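Local coordinates for protein dehydrogenase (Sinorhizobium meliloti, PDB 3UOE) that probably acts as an oxidoreductase of the malate/L-lactate dehydrogenase (LDH2/MDH2) family, at residues Ala29-Leu34 against Thr339-Pro344. Sequence-based numbering, arbitrary orientation.
Sequences ARLRNL and TGIELP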
ATOM      1  N   ALA A  29       5.359  -8.552 -32.510  1.00 15.98           N
ATOM      2  CA  ALA A  29       6.457  -9.487 -32.733  1.00 17.56           C
ATOM      3  C   ALA A  29       7.661  -8.787 -33.350  1.00 15.03           C
ATOM      4  O   ALA A  29       8.802  -9.107 -33.019  1.00 17.48           O
ATOM      5  CB  ALA A  29       6.017 -10.671 -33.595  1.00 13.14           C
ATOM      6  N   ARG A  30       7.411  -7.835 -34.239  1.00 11.62           N
ATOM      7  CA  ARG A  30       8.505  -7.103 -34.879  1.00 15.35           C
ATOM      8  C   ARG A  30       9.310  -6.286 -33.860  1.00 16.06           C
ATOM      9  O   ARG A  30      10.541  -6.315 -33.863  1.00 16.58           O
ATOM     10  CB  ARG A  30       7.981  -6.187 -35.995  1.00 15.37           C
ATOM     11  CG  ARG A  30       9.062  -5.342 -36.650  1.00 17.64           C
ATOM     12  CD  ARG A  30       8.509  -4.461 -37.773  1.00 28.29           C
ATOM     13  NE  ARG A  30       9.556  -3.660 -38.413  1.00 30.22           N
ATOM     14  CZ  ARG A  30       9.372  -2.901 -39.492  1.00 32.26           C
ATOM     15  NH1 ARG A  30       8.174  -2.833 -40.061  1.00 29.99           N
ATOM     16  NH2 ARG A  30      10.390  -2.213 -40.007  1.00 26.81           N
ATOM     17  N   LEU A  31       8.607  -5.552 -32.998  1.00 14.58           N
ATOM     18  CA  LEU A  31       9.248  -4.761 -31.959  1.00 14.00           C
ATOM     19  C   LEU A  31       9.959  -5.651 -30.951  1.00 14.63           C
ATOM     20  O   LEU A  31      11.060  -5.343 -30.504  1.00 13.89           O
ATOM     21  CB  LEU A  31       8.223  -3.885 -31.241  1.00 15.31           C
ATOM     22  CG  LEU A  31       7.516  -2.857 -32.127  1.00 21.38           C
ATOM     23  CD1 LEU A  31       6.593  -1.969 -31.293  1.00 16.17           C
ATOM     24  CD2 LEU A  31       8.538  -2.018 -32.887  1.00 15.52           C
ATOM     25  N   ARG A  32       9.325  -6.755 -30.582  1.00 15.52           N
ATOM     26  CA  ARG A  32       9.969  -7.699 -29.685  1.00 12.26           C
ATOM     27  C   ARG A  32      11.286  -8.186 -30.293  1.00 12.80           C
ATOM     28  O   ARG A  32      12.325  -8.147 -29.640  1.00 11.51           O
ATOM     29  CB  ARG A  32       9.025  -8.855 -29.350  1.00 15.82           C
ATOM     30  CG  ARG A  32       9.698 -10.095 -28.776  1.00 22.06           C
ATOM     31  CD  ARG A  32       8.726 -10.965 -27.972  1.00 29.43           C
ATOM     32  NE  ARG A  32       7.356 -10.950 -28.494  1.00 34.66           N
ATOM     33  CZ  ARG A  32       6.290 -10.556 -27.798  1.00 38.33           C
ATOM     34  NH1 ARG A  32       6.422 -10.152 -26.536  1.00 32.07           N
ATOM     35  NH2 ARG A  32       5.084 -10.573 -28.362  1.00 34.29           N
ATOM     36  N   ASN A  33      11.255  -8.619 -31.549  1.00 13.24           N
ATOM     37  CA  ASN A  33      12.469  -9.116 -32.197  1.00 14.10           C
ATOM     38  C   ASN A  33      13.566  -8.065 -32.286  1.00 13.32           C
ATOM     39  O   ASN A  33      14.747  -8.362 -32.099  1.00 12.44           O
ATOM     40  CB  ASN A  33      12.158  -9.640 -33.599  1.00 16.06           C
ATOM     41  CG  ASN A  33      11.240 -10.841 -33.576  1.00 20.40           C
ATOM     42  OD1 ASN A  33      10.998 -11.434 -32.515  1.00 18.48           O
ATOM     43  ND2 ASN A  33      10.711 -11.202 -34.746  1.00 19.31           N
ATOM     44  N   LEU A  34      13.166  -6.839 -32.597  1.00 12.68           N
ATOM     45  CA  LEU A  34      14.095  -5.727 -32.664  1.00 13.42           C
ATOM     46  C   LEU A  34      14.740  -5.512 -31.298  1.00 11.11           C
ATOM     47  O   LEU A  34      15.958  -5.345 -31.195  1.00  9.56           O
ATOM     48  CB  LEU A  34      13.353  -4.469 -33.101  1.00 13.05           C
ATOM     49  CG  LEU A  34      14.059  -3.113 -33.018  1.00 17.04           C
ATOM     50  CD1 LEU A  34      15.394  -3.133 -33.739  1.00 18.07           C
ATOM     51  CD2 LEU A  34      13.156  -2.019 -33.597  1.00 17.54           C
ATOM     52  N   THR A 339      -4.377  -5.278 -33.206  1.00 25.51           N
ATOM     53  CA  THR A 339      -4.235  -4.128 -34.088  1.00 21.70           C
ATOM     54  C   THR A 339      -2.802  -3.618 -34.186  1.00 22.98           C
ATOM     55  O   THR A 339      -2.473  -2.862 -35.097  1.00 24.60           O
ATOM     56  CB  THR A 339      -5.141  -2.980 -33.620  1.00 23.27           C
ATOM     57  OG1 THR A 339      -4.584  -2.391 -32.439  1.00 32.03           O
ATOM     58  CG2 THR A 339      -6.525  -3.504 -33.295  1.00 23.12           C
ATOM     59  N   GLY A 340      -1.953  -4.019 -33.245  1.00 18.84           N
ATOM     60  CA  GLY A 340      -0.571  -3.571 -33.233  1.00 17.15           C
ATOM     61  C   GLY A 340      -0.269  -2.512 -32.182  1.00 19.82           C
ATOM     62  O   GLY A 340      -1.170  -2.000 -31.520  1.00 16.64           O
ATOM     63  N   ILE A 341       1.015  -2.194 -32.035  1.00 17.38           N
ATOM     64  CA  ILE A 341       1.479  -1.179 -31.102  1.00 12.92           C
ATOM     65  C   ILE A 341       1.784   0.149 -31.807  1.00 17.73           C
ATOM     66  O   ILE A 341       2.465   0.184 -32.837  1.00 16.54           O
ATOM     67  CB  ILE A 341       2.739  -1.673 -30.362  1.00 14.23           C
ATOM     68  CG1 ILE A 341       2.354  -2.686 -29.283  1.00 13.85           C
ATOM     69  CG2 ILE A 341       3.517  -0.514 -29.747  1.00 14.44           C
ATOM     70  CD1 ILE A 341       3.483  -3.618 -28.907  1.00 14.43           C
ATOM     71  N   GLU A 342       1.281   1.246 -31.251  1.00 16.50           N
ATOM     72  CA  GLU A 342       1.646   2.560 -31.761  1.00 21.17           C
ATOM     73  C   GLU A 342       2.790   3.143 -30.947  1.00 15.96           C
ATOM     74  O   GLU A 342       2.675   3.320 -29.740  1.00 16.81           O
ATOM     75  CB  GLU A 342       0.452   3.516 -31.729  1.00 24.58           C
ATOM     76  CG  GLU A 342      -0.761   2.997 -32.470  1.00 31.07           C
ATOM     77  CD  GLU A 342      -1.525   4.096 -33.179  1.00 35.82           C
ATOM     78  OE1 GLU A 342      -1.521   5.243 -32.680  1.00 41.21           O
ATOM     79  OE2 GLU A 342      -2.125   3.807 -34.238  1.00 36.02           O
ATOM     80  N   LEU A 343       3.902   3.431 -31.598  1.00 14.01           N
ATOM     81  CA  LEU A 343       4.946   4.180 -30.921  1.00 18.28           C
ATOM     82  C   LEU A 343       5.363   5.394 -31.740  1.00 17.92           C
ATOM     83  O   LEU A 343       5.201   5.417 -32.964  1.00 16.52           O
ATOM     84  CB  LEU A 343       6.143   3.294 -30.559  1.00 19.22           C
ATOM     85  CG  LEU A 343       7.037   2.826 -31.691  1.00 19.62           C
ATOM     86  CD1 LEU A 343       8.154   1.930 -31.156  1.00 18.44           C
ATOM     87  CD2 LEU A 343       6.180   2.089 -32.683  1.00 22.60           C
ATOM     88  N   PRO A 344       5.860   6.427 -31.053  1.00 15.05           N
ATOM     89  CA  PRO A 344       6.326   7.653 -31.706  1.00 12.45           C
ATOM     90  C   PRO A 344       7.370   7.334 -32.764  1.00 14.19           C
ATOM     91  O   PRO A 344       8.294   6.558 -32.488  1.00 14.27           O
ATOM     92  CB  PRO A 344       6.955   8.433 -30.552  1.00 13.57           C
ATOM     93  CG  PRO A 344       6.152   7.996 -29.352  1.00 14.21           C
ATOM     94  CD  PRO A 344       5.857   6.540 -29.585  1.00 12.70           C
TER
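A small, buried apolar contact joins the first turns of helix 28-41 to strand 341-344, near the C-terminal end of the chain, with Leu31 reaching across to Ile341 and Leu343. Only about 125 Å² of surface is buried, no hydrogen bond crosses, and the CA atoms of Leu31 and Ile341 stay 8.6 Å apart, so side chains alone bridge the gap. Leu31 does so through one branch: its CD1 meets CG2 of Ile341 at 3.7 Å and CD1 of Leu343 at 4.2 Å. The long, unpolar leucine suits a helix face turned to a sheet, because its terminal methyl can touch two strand side chains at once. In Ile341, CG2 lies anti to the backbone N, and this beta-branch methyl makes the closest approach to Leu31, with CD1 of the other arm a little farther off. Ile341 and Leu343 both point to the helix, whereas Glu342 between them points away, the alternation of a beta-strand placing apolar residues inward and a charge outward. Gly340, with its positive phi (104°), ends helix 327-339 and leads into the strand. Strand 341-344 pairs antiparallel with strand 23-26, through backbone hydrogen bonds of Ile341 with Leu26 and Leu343 with Met24, so the little sheet joins a strand near the N-terminus to one near the C-terminus. Leu26 and Leu69 each touch both Leu31 and Leu343, while Leu57 and Leu61 of helix 46-61 pack on Ile341; farther along helix 28-41, Leu34 rests on Leu351 of helix 345-355.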